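Cupin 2, conserved barrel domain protein (Shewanella frigidimarina, PDB 2PFW) is of unknown function, but its RmlC-like cupin barrel resembles KdgF-type cupins and probably binds a small ligand in the barrel interior. Local coordinates at residues 35-41 with 98-104. Sequence-based numbering, arbitrary orientation.
Sequences MAVKIWF and GILIDTF. With EDO (1,2-ethanediol), chain C.
Ile-39 and Leu-100 show how an antiparallel pair satisfies its own backbone: the N of Ile-39 donates to the O of Leu-100 at 3.0 Å, almost straight at 177°, and the N of Leu-100 returns the bond to the O of Ile-39, both in the carbonyl plane. A two-way exchange also links Val-37 with Asp-102 and Phe-41 with Gly-98, with the bonds given back by Asp-102 N and Gly-98 N less straight, but at Met-35 with Phe-104 it is uneven: Phe-104 N to Met-35 O is sound at 2.9 Å, whereas the return bond is weak. Several of these carbonyls also accept a CA-H...O contact from a residue of the intervening non-hydrogen-bonded pairs, as Met-35 O does from Thr-103 CA at 3.2 Å. On the face of Phe-41, Leu-100 and Asp-102, the ethanediol, probably from the crystallisation liquor, gives both hydroxyls to the Asp-102 carboxylate, though the placement is not certain. Leu-100 CD1 lies 3.7 Å from Phe-41 CE1, and the ring turns its edge to the diol carbon C2. On the other face, Ile-99 lies side by side with Trp-40, its CG1 3.6 Å from CD1 of the indole; CG1 sits beside its own backbone N (chi1 -62°), which turns CG2 to Lys-38 CE. With an alanine here, the pyrrole side of the indole and the lysine chain would probably lose the apolar partner they share. Thr-103 OG1 is satisfied by Val-57 O, and Lys-38 NZ reaches Tyr-59 OH of the second subunit in a weak bond. The pair runs through the middle of a cupin barrel sheet, with strand 23-31 bonded beyond 35-41 and strand 55-61 beyond 98-104.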
HETATM    1  N   MSE A  35       0.249  -3.666   7.980  1.00 22.19           N
HETATM    2  CA  MSE A  35      -0.392  -2.383   8.288  1.00 17.80           C
HETATM    3  C   MSE A  35      -0.142  -1.338   7.204  1.00 22.80           C
HETATM    4  O   MSE A  35       0.968  -1.193   6.804  1.00 23.45           O
HETATM    5  CB  MSE A  35       0.062  -1.854   9.650  1.00 22.51           C
HETATM    6  CG  MSE A  35      -0.256  -0.384   9.915  1.00 22.74           C
HETATM    7 SE   MSE A  35       0.223   0.282  11.689  1.00 32.32          SE
HETATM    8  CE  MSE A  35      -1.428  -0.016  12.504  1.00 28.21           C
ATOM      9  N   ALA A  36      -1.206  -0.663   6.781  1.00 21.81           N
ATOM     10  CA  ALA A  36      -1.112   0.340   5.727  1.00 18.51           C
ATOM     11  C   ALA A  36      -1.776   1.636   6.179  1.00 22.31           C
ATOM     12  O   ALA A  36      -2.914   1.631   6.656  1.00 20.38           O
ATOM     13  CB  ALA A  36      -1.745  -0.169   4.447  1.00 26.36           C
ATOM     14  N   VAL A  37      -1.062   2.752   6.040  1.00 19.94           N
ATOM     15  CA  VAL A  37      -1.642   4.047   6.383  1.00 19.34           C
ATOM     16  C   VAL A  37      -1.502   5.005   5.190  1.00 18.52           C
ATOM     17  O   VAL A  37      -0.730   4.723   4.275  1.00 18.62           O
ATOM     18  CB  VAL A  37      -1.008   4.696   7.622  1.00 23.57           C
ATOM     19  CG1 VAL A  37      -1.101   3.762   8.817  1.00 26.38           C
ATOM     20  CG2 VAL A  37       0.437   5.086   7.337  1.00 19.32           C
ATOM     21  N   LYS A  38      -2.267   6.080   5.259  1.00 19.98           N
ATOM     22  CA  LYS A  38      -2.243   7.190   4.324  1.00 21.29           C
ATOM     23  C   LYS A  38      -1.700   8.436   5.027  1.00 12.38           C
ATOM     24  O   LYS A  38      -2.252   8.849   6.042  1.00 15.39           O
ATOM     25  CB  LYS A  38      -3.634   7.477   3.761  1.00 22.14           C
ATOM     26  CG  LYS A  38      -3.628   8.259   2.461  1.00 19.65           C
ATOM     27  CD  LYS A  38      -5.038   8.594   2.002  1.00 25.29           C
ATOM     28  CE  LYS A  38      -5.083   8.672   0.484  1.00 25.28           C
ATOM     29  NZ  LYS A  38      -6.386   9.215   0.003  1.00 24.65           N
ATOM     30  N   ILE A  39      -0.631   8.990   4.477  1.00 20.54           N
ATOM     31  CA  ILE A  39       0.040  10.155   5.033  1.00 20.48           C
ATOM     32  C   ILE A  39      -0.033  11.350   4.083  1.00 18.80           C
ATOM     33  O   ILE A  39       0.460  11.266   2.959  1.00 20.06           O
ATOM     34  CB  ILE A  39       1.531   9.880   5.313  1.00 23.86           C
ATOM     35  CG1 ILE A  39       1.819   8.539   5.995  1.00 21.69           C
ATOM     36  CG2 ILE A  39       2.126  11.040   6.100  1.00 22.20           C
ATOM     37  CD1 ILE A  39       1.402   8.492   7.444  1.00 22.34           C
ATOM     38  N   TRP A  40      -0.635  12.442   4.535  1.00 21.19           N
ATOM     39  CA  TRP A  40      -0.655  13.680   3.770  1.00 26.00           C
ATOM     40  C   TRP A  40       0.508  14.578   4.198  1.00 24.26           C
ATOM     41  O   TRP A  40       0.607  14.912   5.378  1.00 25.11           O
ATOM     42  CB  TRP A  40      -1.950  14.459   3.964  1.00 26.57           C
ATOM     43  CG  TRP A  40      -3.176  13.840   3.382  1.00 27.82           C
ATOM     44  CD1 TRP A  40      -3.806  14.173   2.219  1.00 28.02           C
ATOM     45  CD2 TRP A  40      -3.931  12.760   3.952  1.00 30.10           C
ATOM     46  NE1 TRP A  40      -4.906  13.365   2.032  1.00 31.31           N
ATOM     47  CE2 TRP A  40      -5.004  12.491   3.081  1.00 29.83           C
ATOM     48  CE3 TRP A  40      -3.793  12.002   5.119  1.00 27.36           C
ATOM     49  CZ2 TRP A  40      -5.937  11.491   3.339  1.00 28.92           C
ATOM     50  CZ3 TRP A  40      -4.718  11.014   5.372  1.00 28.86           C
ATOM     51  CH2 TRP A  40      -5.776  10.765   4.489  1.00 28.69           C
ATOM     52  N   PHE A  41       1.354  14.955   3.249  1.00 24.94           N
ATOM     53  CA  PHE A  41       2.431  15.898   3.535  1.00 25.12           C
ATOM     54  C   PHE A  41       2.031  17.331   3.193  1.00 25.56           C
ATOM     55  O   PHE A  41       1.708  17.622   2.039  1.00 26.54           O
ATOM     56  CB  PHE A  41       3.687  15.517   2.752  1.00 25.01           C
ATOM     57  CG  PHE A  41       4.406  14.276   3.247  1.00 27.25           C
ATOM     58  CD1 PHE A  41       3.765  13.049   3.266  1.00 26.03           C
ATOM     59  CD2 PHE A  41       5.720  14.349   3.684  1.00 26.84           C
ATOM     60  CE1 PHE A  41       4.423  11.919   3.713  1.00 29.72           C
ATOM     61  CE2 PHE A  41       6.383  13.222   4.134  1.00 27.09           C
ATOM     62  CZ  PHE A  41       5.735  12.002   4.146  1.00 28.64           C
ATOM     63  N   GLY A  98       1.914  16.504  -0.886  1.00 22.94           N
ATOM     64  CA  GLY A  98       1.716  15.219  -1.544  1.00 22.49           C
ATOM     65  C   GLY A  98       1.075  14.178  -0.649  1.00 15.05           C
ATOM     66  O   GLY A  98       0.647  14.474   0.465  1.00 18.90           O
ATOM     67  N   ILE A  99       1.007  12.949  -1.145  1.00 21.55           N
ATOM     68  CA  ILE A  99       0.386  11.839  -0.420  1.00 21.53           C
ATOM     69  C   ILE A  99       1.160  10.540  -0.630  1.00 12.83           C
ATOM     70  O   ILE A  99       1.540  10.197  -1.748  1.00 19.77           O
ATOM     71  CB  ILE A  99      -1.079  11.657  -0.840  1.00 20.62           C
ATOM     72  CG1 ILE A  99      -1.952  12.873  -0.529  1.00 23.33           C
ATOM     73  CG2 ILE A  99      -1.682  10.414  -0.213  1.00 22.97           C
ATOM     74  CD1 ILE A  99      -3.224  12.940  -1.346  1.00 30.95           C
ATOM     75  N   LEU A 100       1.396   9.834   0.474  1.00 21.05           N
ATOM     76  CA  LEU A 100       2.087   8.557   0.478  1.00 22.73           C
ATOM     77  C   LEU A 100       1.185   7.444   1.032  1.00 16.67           C
ATOM     78  O   LEU A 100       0.391   7.692   1.931  1.00 20.16           O
ATOM     79  CB  LEU A 100       3.336   8.572   1.351  1.00 22.51           C
ATOM     80  CG  LEU A 100       4.636   9.129   0.798  1.00 23.21           C
ATOM     81  CD1 LEU A 100       5.744   8.955   1.836  1.00 32.35           C
ATOM     82  CD2 LEU A 100       5.018   8.471  -0.513  1.00 22.34           C
ATOM     83  N   ILE A 101       1.336   6.233   0.518  1.00 20.71           N
ATOM     84  CA  ILE A 101       0.852   5.045   1.223  1.00 22.50           C
ATOM     85  C   ILE A 101       2.036   4.308   1.841  1.00 14.94           C
ATOM     86  O   ILE A 101       2.868   3.772   1.118  1.00 18.69           O
ATOM     87  CB  ILE A 101       0.051   4.121   0.284  1.00 22.32           C
ATOM     88  CG1 ILE A 101      -0.993   4.835  -0.572  1.00 20.41           C
ATOM     89  CG2 ILE A 101      -0.538   2.974   1.096  1.00 19.96           C
ATOM     90  CD1 ILE A 101      -2.455   4.714  -0.243  1.00 25.61           C
ATOM     91  N   ASP A 102       2.117   4.320   3.161  1.00 19.02           N
ATOM     92  CA  ASP A 102       3.170   3.605   3.879  1.00 20.03           C
ATOM     93  C   ASP A 102       2.611   2.272   4.387  1.00 14.37           C
ATOM     94  O   ASP A 102       1.623   2.305   5.118  1.00 13.81           O
ATOM     95  CB  ASP A 102       3.703   4.411   5.054  1.00 20.59           C
ATOM     96  CG  ASP A 102       4.614   5.568   4.716  1.00 21.61           C
ATOM     97  OD1 ASP A 102       5.217   5.606   3.627  1.00 20.73           O
ATOM     98  OD2 ASP A 102       4.747   6.480   5.561  1.00 23.85           O
ATOM     99  N   THR A 103       3.243   1.175   4.002  1.00 18.74           N
ATOM    100  CA  THR A 103       2.906  -0.137   4.539  1.00 19.77           C
ATOM    101  C   THR A 103       4.103  -0.781   5.231  1.00 19.10           C
ATOM    102  O   THR A 103       5.226  -0.676   4.738  1.00 21.59           O
ATOM    103  CB  THR A 103       2.401  -1.072   3.428  1.00 14.22           C
ATOM    104  OG1 THR A 103       3.494  -1.687   2.751  1.00 27.24           O
ATOM    105  CG2 THR A 103       1.651  -0.248   2.383  1.00 21.74           C
ATOM    106  N   PHE A 104       3.839  -1.435   6.352  1.00 20.57           N
ATOM    107  CA  PHE A 104       4.850  -2.016   7.220  1.00 23.69           C
ATOM    108  C   PHE A 104       4.568  -3.479   7.550  1.00 22.55           C
ATOM    109  O   PHE A 104       3.416  -3.810   7.846  1.00 19.06           O
ATOM    110  CB  PHE A 104       4.914  -1.237   8.539  1.00 22.16           C
ATOM    111  CG  PHE A 104       5.141   0.250   8.323  1.00 24.27           C
ATOM    112  CD1 PHE A 104       6.424   0.729   8.114  1.00 25.34           C
ATOM    113  CD2 PHE A 104       4.070   1.127   8.325  1.00 20.81           C
ATOM    114  CE1 PHE A 104       6.644   2.078   7.905  1.00 26.06           C
ATOM    115  CE2 PHE A 104       4.291   2.475   8.127  1.00 26.53           C
ATOM    116  CZ  PHE A 104       5.574   2.947   7.917  1.00 24.11           C
TER
HETATM  117  C1  EDO C 116       7.393   7.367   5.358  1.00 29.06           C
HETATM  118  O1  EDO C 116       7.840   6.810   4.121  1.00 30.03           O
HETATM  119  C2  EDO C 116       6.718   8.706   5.088  1.00 29.58           C
HETATM  120  O2  EDO C 116       5.750   8.970   6.109  1.00 34.82           O